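Local atomic coordinates of Epf (Streptococcus pyogenes, PDB entry 4ES8), a protein that acts as a cell-surface adhesin that binds cells through an N-terminal domain containing a carbohydrate-binding module. Residues D248-F253 with L291-K296; L259-T264 with I273-S278; L220-A225 with Q233-S238. One frame throughout, in Å; residues are numbered along the deposited sequence. Where two conformers were deposited one is given.

Contact 1 (D248-F253 with L291-K296); sequences DEISLF and LKVSIK
Lys292 folds its aliphatic end over one face of the Phe253 ring, with CE 4.0 Å from the ring centroid and displaced toward the rim near CD1 and CG. CE gets there through the bend at chi3 (68°), and NZ continues to a point 4.7 Å from the centroid, only 8° off the ring normal, a cation-pi contact added to the CH-pi one. At the ring edge lie the carbonyl oxygen of Lys292 and CB of Ser294. Six backbone hydrogen bonds join the strands beneath, from Glu249 N to Lys296 O at one end to Lys292 N to Phe253 O at the other. Glu249 and Lys296 share the face of Phe253, but the lysine's NZ turns to a salt bridge with Glu20. On the reverse face the side chains are buried and apolar: Ile250 CG2 meets Val293 CG1 at 3.8 Å, and Leu252 CD1 touches Val293 CG2 at the same distance. Asp248 CB rests on Ile295 CG2, while its carboxylate is held by Arg242, Ser218 and Gln297. A two-faced antiparallel pair, apolar on the buried face and mostly polar on the other, is characteristic of central strands of a beta-sandwich sheet, here probably in the fibronectin-like domain.

Contact 2 (L259-T264 with I273-S278); sequences LLQTVT and ISITLS
Leu260 lays CB and CD1 against Leu277 CD2, the CB contact measuring 3.9 Å. Next comes Gln261, which with Leu260 faces Leu252 in a classic beta bulge, both directing CB toward 273-278. The Gln261 side chain runs antiparallel to that of Ile275, with CB 3.5 Å from Ile275 CG2. It bends at chi2 (-70°), which sets CD 3.4 Å from the carbonyl oxygen of Thr276. Its amide finds its polar partner elsewhere: NE2 donates to OE1 of Gln281, which also accepts from Ser278 N, while NE2 of Gln281 bonds to Leu260 O. Gln281 thus ties the strand to the start of helix 279-284, for which Ser278 is the N-cap. Val263 follows, its CG1 anti to the carbonyl carbon (chi1 -64°), which leaves CG2 between backbone N and carbonyl carbon, 3.8 Å from Ile275 CG1 and 4.2 Å from Ile273 CG2. No hydrogen bond crosses directly between the segments; the axes of strands 259-264 and 273-276 come no nearer than 7.6 Å, with 139° between their N-to-C directions. Side-chain packing between edge strands of two different sheets, without backbone pairing, is typical of the margin of a beta sandwich.

Contact 3 (L220-A225 with Q233-S238); sequences LDKGVA and QLTLKS
Asp221 sits between Thr235 and Lys237, its CB 3.2 Å from the carbonyl oxygen of Thr235 and its side chain running alongside that of Thr235, OD2 3.8 Å from CG2. The Lys237 chain crosses it at about a right angle, CD lying 3.7 Å from OD1; the two charges come near each other without forming a salt bridge. Lys222 meets the OG1 side of Thr235: CG is placed between its own backbone N and carbonyl carbon (chi1 64°), and CG and CE both approach OG1. Leu220 CD1 packs on Leu234 CB at 3.8 Å, and Leu234 CD2 lies 3.9 Å from the CA of Gly223.

Two waters link the polar groups. One donates to both Asp221 OD2 and Leu236 O; the other donates to Asp221 O and accepts from Lys237 NZ at 2.7 Å, bridging the lysine to the backbone of the residue its charge faces.

The backbone sets these positions. Asp221 N donates to Thr235 O at 2.8 Å. Lys222 N donates weakly to Thr235 O at 3.4 Å, and the register shifts by one residue. Beyond this point the pairing is regular, with Thr235 N to Lys222 O and a reciprocal pair between Val224 and Gln233. Further out, Phe309 and Val293 of the facing sheet cover both Leu220 and Leu234, and Asn271 OD1 accepts from Leu236 N. Two residues on one strand, Asp221 and Lys222, facing one residue, Thr235, on the antiparallel neighbour form a classic beta bulge, here in a hairpin where strand 219-224 turns a corner at its sheet's edge.

All three contacts lie in the domain at the C-terminal end of this fragment, probably the fibronectin-like one, on one side of the chain's centre. Contact 3 comes first along the sequence; contact 1 brackets contact 2, which falls between its two segments. Strands 259-264, 248-253 and 290-297 are neighbours in a four-stranded sheet, whereas 219-224, 231-237 and 273-276 make up the opposing one. Contacts 1 and 3 therefore lie within separate sheets, their centres about 10 Å apart, and contact 2 bridges the sheets, about 9 Å from contact 1 and 13 Å from contact 3. Between them Ile250, Leu234, Ile275, Ile295 and Leu236 interleave, giving the sandwich one shared hydrophobic interior.

Contact 1 (D248-F253 with L291-K296)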
ATOM      1  N   ASP A 248      -3.460  15.132  -1.746  1.00  9.96           N
ATOM      2  CA  ASP A 248      -3.819  16.057  -0.676  1.00  9.97           C
ATOM      3  C   ASP A 248      -4.752  17.127  -1.221  1.00 12.65           C
ATOM      4  O   ASP A 248      -4.486  17.719  -2.276  1.00 13.16           O
ATOM      5  CB  ASP A 248      -2.559  16.706  -0.083  1.00 11.25           C
ATOM      6  CG  ASP A 248      -1.713  15.786   0.771  1.00 12.50           C
ATOM      7  OD1 ASP A 248      -1.910  14.550   0.695  1.00 10.73           O
ATOM      8  OD2 ASP A 248      -0.859  16.296   1.512  1.00 14.53           O
ATOM      9  N   GLU A 249      -5.844  17.365  -0.495  1.00  8.92           N
ATOM     10  CA  GLU A 249      -6.843  18.365  -0.836  0.50  8.81           C
ATOM     11  C   GLU A 249      -6.600  19.600   0.013  1.00 10.67           C
ATOM     12  O   GLU A 249      -6.758  19.528   1.237  1.00 10.13           O
ATOM     13  CB  GLU A 249      -8.252  17.801  -0.604  0.50 10.30           C
ATOM     14  CG  GLU A 249      -9.350  18.814  -0.887  0.50 12.49           C
ATOM     15  CD  GLU A 249     -10.711  18.442  -0.344  0.50 17.76           C
ATOM     16  OE1 GLU A 249     -10.922  18.550   0.888  0.50 10.83           O
ATOM     17  OE2 GLU A 249     -11.565  18.023  -1.160  0.50 17.81           O
ATOM     18  N   ILE A 250      -6.198  20.706  -0.615  1.00 10.28           N
ATOM     19  CA  ILE A 250      -5.924  21.956   0.106  1.00 10.44           C
ATOM     20  C   ILE A 250      -7.153  22.868   0.070  1.00 14.73           C
ATOM     21  O   ILE A 250      -7.591  23.231  -1.021  1.00 14.08           O
ATOM     22  CB  ILE A 250      -4.699  22.697  -0.496  1.00 12.92           C
ATOM     23  CG1 ILE A 250      -3.433  21.799  -0.508  1.00 13.56           C
ATOM     24  CG2 ILE A 250      -4.450  24.011   0.271  1.00 15.76           C
ATOM     25  CD1 ILE A 250      -2.325  22.348  -1.391  1.00 15.94           C
ATOM     26  N   SER A 251      -7.660  23.277   1.240  1.00 11.87           N
ATOM     27  CA  SER A 251      -8.764  24.241   1.327  1.00 11.47           C
ATOM     28  C   SER A 251      -8.220  25.539   1.897  1.00 13.56           C
ATOM     29  O   SER A 251      -7.525  25.509   2.918  1.00 13.31           O
ATOM     30  CB  SER A 251      -9.888  23.695   2.199  1.00 14.86           C
ATOM     31  OG  SER A 251     -10.462  22.562   1.568  1.00 16.74           O
ATOM     32  N   LEU A 252      -8.466  26.663   1.202  1.00 11.11           N
ATOM     33  CA  LEU A 252      -7.987  27.993   1.631  1.00 11.48           C
ATOM     34  C   LEU A 252      -9.177  28.831   2.032  1.00 13.22           C
ATOM     35  O   LEU A 252     -10.141  28.909   1.273  1.00 11.77           O
ATOM     36  CB  LEU A 252      -7.231  28.658   0.475  1.00 11.39           C
ATOM     37  CG  LEU A 252      -6.757  30.098   0.707  1.00 15.46           C
ATOM     38  CD1 LEU A 252      -5.619  30.131   1.729  1.00 14.53           C
ATOM     39  CD2 LEU A 252      -6.257  30.716  -0.614  1.00 14.82           C
ATOM     40  N   PHE A 253      -9.119  29.439   3.224  1.00 11.27           N
ATOM     41  CA  PHE A 253     -10.238  30.243   3.752  1.00 10.48           C
ATOM     42  C   PHE A 253      -9.773  31.617   4.130  1.00 12.70           C
ATOM     43  O   PHE A 253      -8.607  31.785   4.499  1.00 13.04           O
ATOM     44  CB  PHE A 253     -10.798  29.601   5.032  1.00 12.42           C
ATOM     45  CG  PHE A 253     -11.240  28.165   4.951  1.00 13.76           C
ATOM     46  CD1 PHE A 253     -10.307  27.129   5.011  1.00 15.93           C
ATOM     47  CD2 PHE A 253     -12.591  27.841   4.924  1.00 15.81           C
ATOM     48  CE1 PHE A 253     -10.721  25.798   4.970  1.00 17.79           C
ATOM     49  CE2 PHE A 253     -13.009  26.508   4.893  1.00 19.45           C
ATOM     50  CZ  PHE A 253     -12.071  25.497   4.907  1.00 17.86           C
ATOM     51  N   LEU A 291      -5.215  34.192   6.768  1.00 13.18           N
ATOM     52  CA  LEU A 291      -5.897  33.179   5.974  1.00 11.47           C
ATOM     53  C   LEU A 291      -5.670  31.825   6.620  1.00 13.36           C
ATOM     54  O   LEU A 291      -4.659  31.632   7.297  1.00 13.16           O
ATOM     55  CB  LEU A 291      -5.389  33.161   4.524  1.00 11.35           C
ATOM     56  CG  LEU A 291      -5.439  34.508   3.764  1.00 14.23           C
ATOM     57  CD1 LEU A 291      -4.877  34.357   2.357  1.00 14.81           C
ATOM     58  CD2 LEU A 291      -6.881  35.066   3.686  1.00 16.01           C
ATOM     59  N   LYS A 292      -6.592  30.884   6.396  1.00  9.79           N
ATOM     60  CA  LYS A 292      -6.495  29.546   6.972  1.00 10.03           C
ATOM     61  C   LYS A 292      -6.346  28.513   5.878  1.00 12.02           C
ATOM     62  O   LYS A 292      -7.016  28.591   4.833  1.00 12.46           O
ATOM     63  CB  LYS A 292      -7.746  29.234   7.810  1.00 11.57           C
ATOM     64  CG  LYS A 292      -7.746  27.853   8.476  1.00  9.72           C
ATOM     65  CD  LYS A 292      -8.953  27.645   9.402  1.00 15.25           C
ATOM     66  CE  LYS A 292     -10.285  27.572   8.678  1.00 20.00           C
ATOM     67  NZ  LYS A 292     -11.386  27.218   9.620  1.00 24.90           N
ATOM     68  N   VAL A 293      -5.487  27.525   6.139  1.00 10.13           N
ATOM     69  CA  VAL A 293      -5.291  26.394   5.237  1.00 10.49           C
ATOM     70  C   VAL A 293      -5.595  25.114   6.012  1.00 11.38           C
ATOM     71  O   VAL A 293      -5.051  24.914   7.099  1.00 11.19           O
ATOM     72  CB  VAL A 293      -3.868  26.363   4.634  1.00 13.26           C
ATOM     73  CG1 VAL A 293      -3.634  25.066   3.860  1.00 13.94           C
ATOM     74  CG2 VAL A 293      -3.628  27.575   3.728  1.00 13.46           C
ATOM     75  N   SER A 294      -6.437  24.247   5.431  1.00 10.17           N
ATOM     76  CA  SER A 294      -6.740  22.914   5.964  1.00  9.85           C
ATOM     77  C   SER A 294      -6.407  21.900   4.875  1.00 12.66           C
ATOM     78  O   SER A 294      -6.809  22.099   3.735  1.00 11.60           O
ATOM     79  CB  SER A 294      -8.199  22.812   6.386  1.00 12.35           C
ATOM     80  OG  SER A 294      -8.481  21.490   6.823  1.00 16.82           O
ATOM     81  N   ILE A 295      -5.663  20.822   5.216  1.00  8.38           N
ATOM     82  CA  ILE A 295      -5.262  19.847   4.201  1.00  8.69           C
ATOM     83  C   ILE A 295      -5.857  18.490   4.551  1.00 11.37           C
ATOM     84  O   ILE A 295      -5.623  17.968   5.649  1.00 12.44           O
ATOM     85  CB  ILE A 295      -3.720  19.793   4.075  1.00 11.21           C
ATOM     86  CG1 ILE A 295      -3.134  21.209   3.738  1.00 10.78           C
ATOM     87  CG2 ILE A 295      -3.278  18.773   3.010  1.00 12.45           C
ATOM     88  CD1 ILE A 295      -1.615  21.335   3.728  1.00 13.22           C
ATOM     89  N   LYS A 296      -6.600  17.907   3.601  1.00  9.51           N
ATOM     90  CA  LYS A 296      -7.208  16.597   3.808  1.00  8.98           C
ATOM     91  C   LYS A 296      -6.534  15.608   2.894  1.00 10.79           C
ATOM     92  O   LYS A 296      -6.453  15.865   1.699  1.00 10.51           O
ATOM     93  CB  LYS A 296      -8.712  16.653   3.498  1.00 12.23           C
ATOM     94  CG  LYS A 296      -9.419  15.288   3.660  1.00 21.89           C
ATOM     95  CD  LYS A 296     -10.878  15.393   3.207  1.00 28.81           C
ATOM     96  CE  LYS A 296     -11.627  14.095   3.329  1.00 35.19           C
ATOM     97  NZ  LYS A 296     -12.823  14.083   2.441  1.00 43.77           N
TER

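Contact 2 (L259-T264 with I273-S278)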
ATOM      1  N   LEU A 259     -14.833  29.744   2.762  1.00 14.38           N
ATOM      2  CA  LEU A 259     -14.011  28.997   1.816  1.00 13.70           C
ATOM      3  C   LEU A 259     -13.779  29.820   0.562  1.00 17.48           C
ATOM      4  O   LEU A 259     -14.745  30.277  -0.065  1.00 18.43           O
ATOM      5  CB  LEU A 259     -14.703  27.672   1.461  1.00 13.29           C
ATOM      6  CG  LEU A 259     -13.978  26.778   0.448  1.00 17.44           C
ATOM      7  CD1 LEU A 259     -12.645  26.223   1.032  1.00 15.92           C
ATOM      8  CD2 LEU A 259     -14.899  25.649  -0.001  1.00 20.64           C
ATOM      9  N   LEU A 260     -12.506  29.992   0.187  1.00 12.94           N
ATOM     10  CA  LEU A 260     -12.132  30.725  -1.017  1.00 13.25           C
ATOM     11  C   LEU A 260     -11.933  29.766  -2.192  1.00 18.63           C
ATOM     12  O   LEU A 260     -12.565  29.921  -3.241  1.00 18.11           O
ATOM     13  CB  LEU A 260     -10.873  31.579  -0.809  1.00 13.29           C
ATOM     14  CG  LEU A 260     -10.925  32.630   0.295  1.00 16.56           C
ATOM     15  CD1 LEU A 260      -9.560  33.267   0.471  1.00 15.99           C
ATOM     16  CD2 LEU A 260     -12.014  33.695   0.021  1.00 18.37           C
ATOM     17  N   GLN A 261     -11.034  28.782  -2.030  1.00 15.04           N
ATOM     18  CA  GLN A 261     -10.726  27.834  -3.101  1.00 14.89           C
ATOM     19  C   GLN A 261     -10.271  26.535  -2.515  1.00 16.58           C
ATOM     20  O   GLN A 261      -9.762  26.512  -1.397  1.00 14.13           O
ATOM     21  CB  GLN A 261      -9.610  28.370  -4.022  1.00 16.26           C
ATOM     22  CG  GLN A 261      -9.870  29.708  -4.765  1.00 21.06           C
ATOM     23  CD  GLN A 261     -10.920  29.569  -5.847  1.00 31.41           C
ATOM     24  OE1 GLN A 261     -11.088  28.500  -6.452  1.00 26.01           O
ATOM     25  NE2 GLN A 261     -11.686  30.631  -6.084  1.00 19.88           N
ATOM     26  N   THR A 262     -10.455  25.449  -3.283  1.00 15.90           N
ATOM     27  CA  THR A 262     -10.012  24.101  -2.945  1.00 14.78           C
ATOM     28  C   THR A 262      -9.225  23.589  -4.146  1.00 18.38           C
ATOM     29  O   THR A 262      -9.656  23.805  -5.288  1.00 18.52           O
ATOM     30  CB  THR A 262     -11.216  23.208  -2.621  1.00 24.84           C
ATOM     31  OG1 THR A 262     -11.983  23.799  -1.568  1.00 24.36           O
ATOM     32  CG2 THR A 262     -10.809  21.825  -2.210  1.00 25.27           C
ATOM     33  N   VAL A 263      -8.070  22.938  -3.895  1.00 13.96           N
ATOM     34  CA  VAL A 263      -7.272  22.339  -4.974  1.00 13.57           C
ATOM     35  C   VAL A 263      -6.822  20.963  -4.522  1.00 15.20           C
ATOM     36  O   VAL A 263      -6.572  20.771  -3.330  1.00 14.08           O
ATOM     37  CB  VAL A 263      -6.050  23.183  -5.451  1.00 17.77           C
ATOM     38  CG1 VAL A 263      -6.477  24.503  -6.085  1.00 18.13           C
ATOM     39  CG2 VAL A 263      -5.041  23.411  -4.331  1.00 17.48           C
ATOM     40  N   THR A 264      -6.691  20.017  -5.462  1.00 11.77           N
ATOM     41  CA  THR A 264      -6.145  18.696  -5.158  1.00 10.88           C
ATOM     42  C   THR A 264      -4.754  18.635  -5.789  1.00 13.55           C
ATOM     43  O   THR A 264      -4.603  18.936  -6.982  1.00 13.10           O
ATOM     44  CB  THR A 264      -7.062  17.567  -5.648  1.00 13.90           C
ATOM     45  OG1 THR A 264      -8.293  17.629  -4.933  1.00 15.91           O
ATOM     46  CG2 THR A 264      -6.432  16.192  -5.441  1.00 13.94           C
ATOM     47  N   ILE A 273       2.584  25.330  -4.561  1.00 15.78           N
ATOM     48  CA  ILE A 273       1.282  24.937  -5.076  1.00 15.36           C
ATOM     49  C   ILE A 273       0.525  26.226  -5.299  1.00 20.79           C
ATOM     50  O   ILE A 273       0.375  27.010  -4.360  1.00 19.17           O
ATOM     51  CB  ILE A 273       0.524  23.978  -4.107  1.00 17.71           C
ATOM     52  CG1 ILE A 273       1.390  22.768  -3.638  1.00 18.38           C
ATOM     53  CG2 ILE A 273      -0.832  23.563  -4.679  1.00 18.39           C
ATOM     54  CD1 ILE A 273       1.984  21.801  -4.725  1.00 23.95           C
ATOM     55  N   SER A 274       0.060  26.452  -6.519  1.00 19.36           N
ATOM     56  CA  SER A 274      -0.660  27.684  -6.817  1.00 19.66           C
ATOM     57  C   SER A 274      -2.147  27.504  -6.647  1.00 22.44           C
ATOM     58  O   SER A 274      -2.723  26.483  -7.035  1.00 22.17           O
ATOM     59  CB  SER A 274      -0.359  28.162  -8.234  1.00 25.08           C
ATOM     60  OG  SER A 274       1.023  28.450  -8.365  1.00 35.28           O
ATOM     61  N   ILE A 275      -2.764  28.507  -6.028  1.00 19.18           N
ATOM     62  CA  ILE A 275      -4.199  28.625  -5.874  1.00 19.07           C
ATOM     63  C   ILE A 275      -4.567  29.957  -6.540  1.00 22.46           C
ATOM     64  O   ILE A 275      -3.922  30.974  -6.262  1.00 23.12           O
ATOM     65  CB  ILE A 275      -4.643  28.529  -4.385  1.00 22.69           C
ATOM     66  CG1 ILE A 275      -4.360  27.104  -3.830  1.00 23.81           C
ATOM     67  CG2 ILE A 275      -6.134  28.909  -4.233  1.00 24.03           C
ATOM     68  CD1 ILE A 275      -4.837  26.812  -2.395  1.00 27.66           C
ATOM     69  N   THR A 276      -5.545  29.932  -7.451  1.00 17.97           N
ATOM     70  CA  THR A 276      -5.998  31.142  -8.129  1.00 18.51           C
ATOM     71  C   THR A 276      -7.331  31.571  -7.538  1.00 22.09           C
ATOM     72  O   THR A 276      -8.312  30.839  -7.632  1.00 21.01           O
ATOM     73  CB  THR A 276      -6.090  30.933  -9.653  1.00 30.19           C
ATOM     74  OG1 THR A 276      -4.842  30.435 -10.132  1.00 28.11           O
ATOM     75  CG2 THR A 276      -6.464  32.223 -10.399  1.00 29.34           C
ATOM     76  N   LEU A 277      -7.373  32.775  -6.949  1.00 19.28           N
ATOM     77  CA  LEU A 277      -8.614  33.313  -6.402  1.00 18.86           C
ATOM     78  C   LEU A 277      -9.438  33.941  -7.512  1.00 24.20           C
ATOM     79  O   LEU A 277      -8.891  34.243  -8.574  1.00 25.06           O
ATOM     80  CB  LEU A 277      -8.282  34.412  -5.358  1.00 17.81           C
ATOM     81  CG  LEU A 277      -7.424  34.024  -4.159  1.00 20.97           C
ATOM     82  CD1 LEU A 277      -7.028  35.263  -3.364  1.00 19.18           C
ATOM     83  CD2 LEU A 277      -8.163  33.022  -3.259  1.00 22.11           C
ATOM     84  N   SER A 278     -10.726  34.212  -7.248  1.00 21.95           N
ATOM     85  CA  SER A 278     -11.531  34.976  -8.201  1.00 22.05           C
ATOM     86  C   SER A 278     -11.097  36.456  -8.075  1.00 27.28           C
ATOM     87  O   SER A 278     -10.414  36.805  -7.101  1.00 25.30           O
ATOM     88  CB  SER A 278     -13.017  34.793  -7.913  1.00 24.65           C
ATOM     89  OG  SER A 278     -13.406  35.505  -6.749  1.00 27.30           O
TER

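Contact 3 (L220-A225 with Q233-S238)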
ATOM      1  N   LEU A 220       1.416  23.009   5.940  1.00 10.96           N
ATOM      2  CA  LEU A 220       1.778  24.259   5.280  1.00 12.19           C
ATOM      3  C   LEU A 220       3.118  24.740   5.864  1.00 16.06           C
ATOM      4  O   LEU A 220       3.224  24.935   7.076  1.00 15.33           O
ATOM      5  CB  LEU A 220       0.695  25.344   5.471  1.00 12.45           C
ATOM      6  CG  LEU A 220       0.977  26.674   4.726  1.00 15.85           C
ATOM      7  CD1 LEU A 220       0.811  26.525   3.223  1.00 15.56           C
ATOM      8  CD2 LEU A 220       0.089  27.817   5.265  1.00 17.50           C
ATOM      9  N   ASP A 221       4.124  24.902   5.003  1.00 14.33           N
ATOM     10  CA  ASP A 221       5.439  25.416   5.382  1.00 15.14           C
ATOM     11  C   ASP A 221       5.361  26.929   5.385  1.00 19.63           C
ATOM     12  O   ASP A 221       5.755  27.559   6.361  1.00 19.37           O
ATOM     13  CB  ASP A 221       6.533  24.912   4.418  1.00 16.74           C
ATOM     14  CG  ASP A 221       7.964  25.198   4.847  1.00 29.93           C
ATOM     15  OD1 ASP A 221       8.187  25.461   6.057  1.00 30.33           O
ATOM     16  OD2 ASP A 221       8.871  25.077   3.992  1.00 36.60           O
ATOM     17  N   LYS A 222       4.812  27.510   4.301  1.00 16.44           N
ATOM     18  CA  LYS A 222       4.620  28.959   4.182  1.00 16.52           C
ATOM     19  C   LYS A 222       3.576  29.262   3.135  1.00 18.64           C
ATOM     20  O   LYS A 222       3.368  28.490   2.194  1.00 16.98           O
ATOM     21  CB  LYS A 222       5.944  29.715   3.893  1.00 20.84           C
ATOM     22  CG  LYS A 222       6.622  29.391   2.570  1.00 35.20           C
ATOM     23  CD  LYS A 222       7.835  30.288   2.304  1.00 46.00           C
ATOM     24  CE  LYS A 222       8.397  30.035   0.924  1.00 54.97           C
ATOM     25  NZ  LYS A 222       9.529  30.944   0.607  1.00 61.57           N
ATOM     26  N   GLY A 223       2.886  30.378   3.326  1.00 15.52           N
ATOM     27  CA  GLY A 223       1.886  30.825   2.378  1.00 15.86           C
ATOM     28  C   GLY A 223       2.224  32.228   1.929  1.00 20.41           C
ATOM     29  O   GLY A 223       2.705  33.028   2.740  1.00 21.35           O
ATOM     30  N   VAL A 224       2.022  32.519   0.633  1.00 17.95           N
ATOM     31  CA  VAL A 224       2.283  33.860   0.094  1.00 18.64           C
ATOM     32  C   VAL A 224       1.020  34.350  -0.596  1.00 21.28           C
ATOM     33  O   VAL A 224       0.530  33.721  -1.539  1.00 20.95           O
ATOM     34  CB  VAL A 224       3.518  33.881  -0.851  1.00 23.15           C
ATOM     35  CG1 VAL A 224       3.644  35.225  -1.577  1.00 23.63           C
ATOM     36  CG2 VAL A 224       4.802  33.561  -0.087  1.00 22.73           C
ATOM     37  N   ALA A 225       0.465  35.465  -0.084  1.00 18.37           N
ATOM     38  CA  ALA A 225      -0.716  36.109  -0.623  1.00 18.04           C
ATOM     39  C   ALA A 225      -0.551  37.604  -0.481  1.00 20.43           C
ATOM     40  O   ALA A 225      -0.107  38.069   0.571  1.00 19.40           O
ATOM     41  CB  ALA A 225      -1.966  35.645   0.117  1.00 18.98           C
ATOM     42  N   GLN A 233       0.459  31.418  -3.325  1.00 17.11           N
ATOM     43  CA  GLN A 233       1.469  30.366  -3.435  1.00 17.13           C
ATOM     44  C   GLN A 233       1.618  29.672  -2.099  1.00 19.31           C
ATOM     45  O   GLN A 233       1.972  30.309  -1.104  1.00 17.57           O
ATOM     46  CB  GLN A 233       2.821  30.944  -3.908  1.00 18.83           C
ATOM     47  CG  GLN A 233       2.782  31.470  -5.345  1.00 26.45           C
ATOM     48  CD  GLN A 233       4.151  31.887  -5.839  1.00 46.32           C
ATOM     49  OE1 GLN A 233       5.069  32.197  -5.059  1.00 38.78           O
ATOM     50  NE2 GLN A 233       4.308  31.927  -7.156  1.00 40.92           N
ATOM     51  N   LEU A 234       1.367  28.354  -2.069  1.00 15.37           N
ATOM     52  CA  LEU A 234       1.497  27.598  -0.826  1.00 14.40           C
ATOM     53  C   LEU A 234       2.643  26.613  -0.908  1.00 17.98           C
ATOM     54  O   LEU A 234       2.662  25.775  -1.816  1.00 19.20           O
ATOM     55  CB  LEU A 234       0.205  26.844  -0.503  1.00 14.41           C
ATOM     56  CG  LEU A 234      -1.075  27.676  -0.408  1.00 17.01           C
ATOM     57  CD1 LEU A 234      -2.223  26.797  -0.060  1.00 17.17           C
ATOM     58  CD2 LEU A 234      -0.975  28.794   0.686  1.00 15.75           C
ATOM     59  N   THR A 235       3.596  26.716   0.025  1.00 13.43           N
ATOM     60  CA  THR A 235       4.720  25.780   0.082  1.00 12.81           C
ATOM     61  C   THR A 235       4.367  24.671   1.070  1.00 15.90           C
ATOM     62  O   THR A 235       4.135  24.938   2.250  1.00 15.63           O
ATOM     63  CB  THR A 235       6.025  26.507   0.470  1.00 20.34           C
ATOM     64  OG1 THR A 235       6.296  27.518  -0.502  1.00 19.94           O
ATOM     65  CG2 THR A 235       7.240  25.556   0.582  1.00 18.33           C
ATOM     66  N   LEU A 236       4.340  23.425   0.593  1.00 11.50           N
ATOM     67  CA  LEU A 236       4.026  22.291   1.461  1.00 11.51           C
ATOM     68  C   LEU A 236       5.284  21.596   1.984  1.00 14.38           C
ATOM     69  O   LEU A 236       6.340  21.615   1.329  1.00 15.93           O
ATOM     70  CB  LEU A 236       3.207  21.251   0.681  1.00 11.49           C
ATOM     71  CG  LEU A 236       1.891  21.709   0.045  1.00 13.80           C
ATOM     72  CD1 LEU A 236       1.250  20.552  -0.725  1.00 13.22           C
ATOM     73  CD2 LEU A 236       0.936  22.278   1.091  1.00 14.86           C
ATOM     74  N   LYS A 237       5.146  20.977   3.151  1.00 11.91           N
ATOM     75  CA  LYS A 237       6.205  20.191   3.790  0.50 11.63           C
ATOM     76  C   LYS A 237       5.583  18.943   4.409  1.00 15.73           C
ATOM     77  O   LYS A 237       4.358  18.891   4.569  1.00 14.31           O
ATOM     78  CB  LYS A 237       6.953  21.025   4.857  0.50 14.54           C
ATOM     79  CG  LYS A 237       6.113  21.342   6.096  0.50 11.99           C
ATOM     80  CD  LYS A 237       6.858  22.181   7.133  0.50 18.39           C
ATOM     81  CE  LYS A 237       5.932  22.585   8.258  0.50 20.89           C
ATOM     82  NZ  LYS A 237       6.579  23.538   9.214  0.50 21.39           N
ATOM     83  N   SER A 238       6.409  17.954   4.786  1.00 12.76           N
ATOM     84  CA  SER A 238       5.928  16.761   5.455  0.50 11.77           C
ATOM     85  C   SER A 238       6.889  16.355   6.545  1.00 17.19           C
ATOM     86  O   SER A 238       8.052  16.028   6.241  1.00 18.61           O
ATOM     87  CB  SER A 238       5.751  15.615   4.464  0.50 14.46           C
ATOM     88  OG  SER A 238       5.460  14.412   5.152  0.50 13.73           O
TER
HETATM   89  O   HOH W   1       8.813  22.698   2.415  1.00 32.73           O
HETATM   90  O   HOH W   2       6.926  26.160   8.469  1.00 44.60           O